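Local atomic coordinates of sugar-phosphate aldolase (Thermotoga maritima, PDB entry 1PVT), a protein that belongs to the class II aldolase and adducin family, with an AraD-like fold in which helices pack around a central beta sheet. Residues K149-P152 and E153-I156; L213-A216 and A217-L221; E139-E142 and L143-K146. All coordinates share one frame; numbering follows the deposited sequence.

Interaction 1 of 3, residues K149-P152 and E153-I156; sequences KIHP and EVLI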
# COMPACT_ATOMS: atom_id res chain seq x y z
N LYS A 149 10.03 -18.89 1.83
CA LYS A 149 10.77 -19.69 0.87
C LYS A 149 9.96 -20.90 0.47
O LYS A 149 10.51 -21.97 0.20
CB LYS A 149 12.13 -20.12 1.44
CG LYS A 149 13.17 -20.44 0.35
CD LYS A 149 14.62 -20.40 0.88
CE LYS A 149 15.65 -20.47 -0.26
NZ LYS A 149 17.06 -20.36 0.19
N ILE A 150 8.64 -20.73 0.44
CA ILE A 150 7.75 -21.82 0.07
C ILE A 150 7.85 -22.08 -1.42
O ILE A 150 7.56 -23.18 -1.89
CB ILE A 150 6.31 -21.50 0.41
CG1 ILE A 150 6.18 -21.28 1.91
CG2 ILE A 150 5.41 -22.64 -0.02
CD1 ILE A 150 4.79 -20.89 2.35
N HIS A 151 8.24 -21.05 -2.15
CA HIS A 151 8.43 -21.17 -3.58
C HIS A 151 9.26 -19.99 -4.03
O HIS A 151 9.06 -18.86 -3.58
CB HIS A 151 7.11 -21.22 -4.35
CG HIS A 151 6.23 -20.03 -4.13
ND1 HIS A 151 5.31 -19.61 -5.08
CD2 HIS A 151 6.09 -19.20 -3.08
CE1 HIS A 151 4.66 -18.56 -4.61
NE2 HIS A 151 5.11 -18.29 -3.40
N PRO A 152 10.21 -20.25 -4.93
CA PRO A 152 11.10 -19.21 -5.47
C PRO A 152 10.41 -17.86 -5.59
O PRO A 152 10.88 -16.88 -5.03
CB PRO A 152 11.51 -19.80 -6.81
CG PRO A 152 11.63 -21.26 -6.48
CD PRO A 152 10.39 -21.52 -5.64
N GLU A 153 9.30 -17.82 -6.30
CA GLU A 153 8.54 -16.59 -6.49
C GLU A 153 8.69 -15.53 -5.40
O GLU A 153 8.78 -14.34 -5.70
CB GLU A 153 7.06 -16.93 -6.66
CG GLU A 153 6.64 -17.25 -8.10
CD GLU A 153 6.02 -16.05 -8.80
OE1 GLU A 153 4.83 -15.76 -8.54
OE2 GLU A 153 6.73 -15.39 -9.60
N VAL A 154 8.72 -15.94 -4.13
CA VAL A 154 8.84 -14.97 -3.05
C VAL A 154 10.22 -14.33 -2.99
O VAL A 154 10.36 -13.10 -3.04
CB VAL A 154 8.59 -15.61 -1.70
CG1 VAL A 154 8.40 -14.53 -0.65
CG2 VAL A 154 7.40 -16.52 -1.78
N LEU A 155 11.23 -15.18 -2.88
CA LEU A 155 12.64 -14.80 -2.81
C LEU A 155 12.96 -13.67 -3.79
O LEU A 155 13.51 -12.64 -3.41
CB LEU A 155 13.51 -16.03 -3.12
CG LEU A 155 12.88 -17.39 -2.75
CD1 LEU A 155 13.80 -18.55 -3.16
CD2 LEU A 155 12.62 -17.43 -1.26
N ILE A 156 12.60 -13.90 -5.05
CA ILE A 156 12.81 -12.94 -6.13
C ILE A 156 12.21 -11.58 -5.81
O ILE A 156 12.90 -10.57 -5.82
CB ILE A 156 12.17 -13.44 -7.44
CG1 ILE A 156 12.82 -14.76 -7.88
CG2 ILE A 156 12.29 -12.37 -8.53
CD1 ILE A 156 12.12 -15.43 -9.05
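H151 O accepts a hydrogen bond from V154 N at 3.0 Å. The bond is fairly straight, 164° at the hydrogen. It closes a beta-turn just where the loop passes into helix 152-157. One step on, P152 O receives I156 N in a weak bond of 3.4 Å, already of the helical i to i+4 kind. The imidazole of H151 lies against the same turn. Its chi1 of 58° sets CG between the backbone N and the carbonyl carbon, and this brings the ring against E153 and V154. E153 CB then sits over one ring face, 3.8 Å from the centroid of the H151 ring and 23° off the normal, a CH-pi contact. V154 CG2 approaches the CD2 and NE2 side of the ring obliquely. The carboxylate of E153 turns away from the ring, its chain bent at chi2, and its plane stands steeply to that of the ring. Beyond the turn, L155 reaches back over P152 toward K149. Its CD2 meets K149 CG at 3.5 Å, and the extended lysine chain crosses the leucine at about a right angle. L155 CD1 lies 3.6 Å from P152 CA, while P152 CB is a looser neighbour. K149 thus touches the leucine through its methylenes, with NZ carried on past it. H151 also touches A216 and E153 touches I212, both on helix 203-224. The arrangement is an i to i+3 beta-turn at the surface, with P152 and E153 at its middle positions and the proline near the start of a short helix. It leads from the loop into helix 152-157, which packs against helix 203-224.

Interaction 2 of 3, residues L213-A216 and A217-L221; sequences LEKA and AEILL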
# COMPACT_ATOMS: atom_id res chain seq x y z
N LEU A 213 2.72 -12.73 -2.03
CA LEU A 213 2.69 -12.95 -0.59
C LEU A 213 1.49 -13.80 -0.23
O LEU A 213 1.60 -14.76 0.55
CB LEU A 213 2.62 -11.63 0.16
CG LEU A 213 3.96 -10.92 0.34
CD1 LEU A 213 3.79 -9.79 1.35
CD2 LEU A 213 5.01 -11.91 0.85
N GLU A 214 0.34 -13.46 -0.79
CA GLU A 214 -0.88 -14.20 -0.52
C GLU A 214 -0.72 -15.67 -0.88
O GLU A 214 -1.02 -16.56 -0.08
CB GLU A 214 -2.03 -13.64 -1.36
CG GLU A 214 -3.24 -13.18 -0.57
CD GLU A 214 -3.65 -14.15 0.51
OE1 GLU A 214 -2.93 -14.25 1.53
OE2 GLU A 214 -4.70 -14.81 0.35
N LYS A 215 -0.23 -15.91 -2.09
CA LYS A 215 -0.06 -17.27 -2.56
C LYS A 215 0.79 -18.05 -1.58
O LYS A 215 0.43 -19.16 -1.20
CB LYS A 215 0.58 -17.28 -3.94
CG LYS A 215 0.25 -18.52 -4.72
CD LYS A 215 0.33 -18.26 -6.22
CE LYS A 215 -0.18 -19.46 -7.04
NZ LYS A 215 -0.36 -19.13 -8.51
N ALA A 216 1.90 -17.47 -1.15
CA ALA A 216 2.78 -18.15 -0.21
C ALA A 216 2.05 -18.42 1.09
O ALA A 216 2.19 -19.49 1.67
CB ALA A 216 3.99 -17.32 0.07
N ALA A 217 1.27 -17.45 1.54
CA ALA A 217 0.54 -17.63 2.78
C ALA A 217 -0.43 -18.76 2.58
O ALA A 217 -0.53 -19.66 3.42
CB ALA A 217 -0.22 -16.37 3.12
N GLU A 218 -1.13 -18.73 1.46
CA GLU A 218 -2.11 -19.75 1.16
C GLU A 218 -1.51 -21.14 1.08
O GLU A 218 -2.10 -22.11 1.58
CB GLU A 218 -2.82 -19.42 -0.15
CG GLU A 218 -4.02 -20.29 -0.38
CD GLU A 218 -4.99 -19.67 -1.35
OE1 GLU A 218 -4.67 -18.56 -1.86
OE2 GLU A 218 -6.05 -20.27 -1.59
N ILE A 219 -0.34 -21.25 0.46
CA ILE A 219 0.34 -22.54 0.35
C ILE A 219 0.75 -23.02 1.75
O ILE A 219 0.59 -24.18 2.09
CB ILE A 219 1.60 -22.44 -0.52
CG1 ILE A 219 1.22 -22.03 -1.94
CG2 ILE A 219 2.31 -23.77 -0.57
CD1 ILE A 219 2.41 -21.86 -2.87
N LEU A 220 1.29 -22.11 2.55
CA LEU A 220 1.72 -22.45 3.90
C LEU A 220 0.55 -23.03 4.66
O LEU A 220 0.62 -24.14 5.20
CB LEU A 220 2.20 -21.20 4.64
CG LEU A 220 2.66 -21.45 6.07
CD1 LEU A 220 3.98 -22.20 6.05
CD2 LEU A 220 2.83 -20.15 6.80
N LEU A 221 -0.54 -22.28 4.67
CA LEU A 221 -1.74 -22.69 5.37
C LEU A 221 -2.31 -24.02 4.93
O LEU A 221 -2.81 -24.77 5.76
CB LEU A 221 -2.81 -21.61 5.25
CG LEU A 221 -3.06 -20.93 6.60
CD1 LEU A 221 -1.76 -20.41 7.19
CD2 LEU A 221 -4.05 -19.80 6.40
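I219 rests on the carbonyl of K215, one turn earlier in the same helix. Its CB is 3.5 Å from K215 O. CG1 comes nearer, 3.1 Å from K215 O, because chi1 of -62° puts it beside the backbone N, which donates to that oxygen. CD1 continues past K215 O and ends loosely alongside the lysine chain, 4.4 Å from K215 CG. The bond itself, I219 N to K215 O, is 2.8 Å long. It is one of four successive i to i+4 bonds. A217 N binds L213 O, E218 N binds E214 O, and L220 N binds A216 O. The E218 N to E214 O bond measures 2.7 Å. On another side of the helix, E214 bends at chi2 and turns its carboxylate toward the next turn. Its OE1 lies 3.8 Å from A217 CB. Its OE2 is 4.4 Å from E218 OE1, a pairing of like charges that may be slightly unfavourable. E214 is held from elsewhere: N130 ND2 donates a hydrogen bond to OE2, and L131 N gives a weak one to OE1. The amide and the N-H would probably help stabilise a negative charge in this buried place. L213 and A217 pack on L131, so helix 129-134 packs against this part of helix 203-224. E218 touches N130 and L221 touches T133, both on that shorter helix. A216, A217 and L220 meet M147 of helix 144-147, and I219 and L220 meet I150 in the loop that follows it.

Interaction 3 of 3, residues E139-E142 and L143-K146; sequences EFQE and LLPK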
# COMPACT_ATOMS: atom_id res chain seq x y z
N GLU A 139 1.98 -18.59 17.10
CA GLU A 139 3.32 -18.80 16.55
C GLU A 139 3.42 -18.28 15.13
O GLU A 139 3.84 -18.99 14.20
CB GLU A 139 3.69 -20.29 16.60
CG GLU A 139 2.78 -21.23 15.82
CD GLU A 139 3.39 -22.62 15.70
OE1 GLU A 139 3.75 -23.22 16.74
OE2 GLU A 139 3.51 -23.10 14.55
N PHE A 140 3.04 -17.03 14.96
CA PHE A 140 3.05 -16.39 13.67
C PHE A 140 4.46 -16.04 13.21
O PHE A 140 4.86 -16.36 12.09
CB PHE A 140 2.14 -15.17 13.75
CG PHE A 140 2.39 -14.14 12.69
CD1 PHE A 140 2.66 -14.51 11.38
CD2 PHE A 140 2.34 -12.79 13.01
CE1 PHE A 140 2.87 -13.55 10.40
CE2 PHE A 140 2.54 -11.83 12.04
CZ PHE A 140 2.81 -12.21 10.73
N GLN A 141 5.21 -15.40 14.09
CA GLN A 141 6.56 -14.98 13.74
C GLN A 141 7.45 -16.10 13.22
O GLN A 141 8.22 -15.92 12.28
CB GLN A 141 7.22 -14.33 14.96
CG GLN A 141 6.47 -13.11 15.51
CD GLN A 141 6.32 -11.98 14.49
OE1 GLN A 141 5.65 -12.13 13.47
NE2 GLN A 141 6.95 -10.84 14.77
N GLU A 142 7.32 -17.27 13.84
CA GLU A 142 8.14 -18.41 13.45
C GLU A 142 7.76 -19.13 12.16
O GLU A 142 8.32 -20.18 11.84
CB GLU A 142 8.17 -19.42 14.61
CG GLU A 142 8.80 -18.89 15.89
CD GLU A 142 10.27 -18.50 15.72
OE1 GLU A 142 11.07 -19.36 15.25
OE2 GLU A 142 10.62 -17.35 16.04
N LEU A 143 6.81 -18.58 11.41
CA LEU A 143 6.37 -19.21 10.16
C LEU A 143 6.81 -18.39 8.97
O LEU A 143 7.17 -18.93 7.92
CB LEU A 143 4.86 -19.33 10.15
CG LEU A 143 4.29 -20.16 11.29
CD1 LEU A 143 2.84 -19.82 11.51
CD2 LEU A 143 4.46 -21.63 10.95
N LEU A 144 6.77 -17.07 9.15
CA LEU A 144 7.18 -16.14 8.11
C LEU A 144 8.41 -16.60 7.38
O LEU A 144 8.50 -16.50 6.16
CB LEU A 144 7.47 -14.78 8.73
CG LEU A 144 6.30 -13.82 8.80
CD1 LEU A 144 6.75 -12.51 9.41
CD2 LEU A 144 5.79 -13.58 7.40
N PRO A 145 9.40 -17.11 8.12
CA PRO A 145 10.64 -17.59 7.50
C PRO A 145 10.43 -18.70 6.49
O PRO A 145 10.80 -18.58 5.32
CB PRO A 145 11.46 -18.06 8.70
CG PRO A 145 10.98 -17.15 9.81
CD PRO A 145 9.49 -17.17 9.59
N LYS A 146 9.83 -19.80 6.94
CA LYS A 146 9.59 -20.91 6.04
C LYS A 146 8.61 -20.44 4.97
O LYS A 146 8.69 -20.86 3.82
CB LYS A 146 9.04 -22.13 6.81
CG LYS A 146 10.10 -22.86 7.68
CD LYS A 146 11.10 -23.72 6.87
CE LYS A 146 12.14 -22.88 6.11
NZ LYS A 146 13.03 -23.68 5.21
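E139 meets L143 through both its backbone and its side chain. L143 CD1 lies against E139 O, and CG is close to the same oxygen. The acid chain, extended beyond CG, crosses the leucine at about a right angle and brings OE2 to 4.0 Å from L143 CD2. F140 follows. Its carbonyl O accepts L143 N at 3.0 Å. This i to i+3 bond closes a type I beta-turn with Q141 and E142 at its middle positions, the donor well above the carbonyl plane, 50° out of it. The F140 ring turns forward along the chain: with CG anti to the backbone N (chi1 160°), CE1 comes to 3.8 Å from L144 CG in an oblique approach. F140 also packs on L134 and V164, and L143 packs on L134. The turn therefore leads into helix 144-147 and packs on both helix 129-134 and strand 163-165 of the sheet. Q141 places its OE1 over one face of the F140 ring, 3.3 Å above the plane and offset toward the rim. Its backbone O faces P145 CD at 3.2 Å, a position where proline has no N-H to give.

How the interactions relate
All three contacts are local, and they gather on one side of the chain's centre. Interaction 2 is mostly buried and lies within one long helix, so regular i to i+4 backbone bonds dominate it. Interaction 1 is a surface contact and interaction 3 is partly buried. Both lead a loop into a short helix, with an i to i+3 bond and a proline near the start. Interaction 1 uses a histidine face, interaction 3 a phenylalanine ring and leucines. Helix 203-224 joins them. I150 of interaction 1 packs on this helix of interaction 2, and L220 CD2 reaches L143 CB of interaction 3 at 4.0 Å.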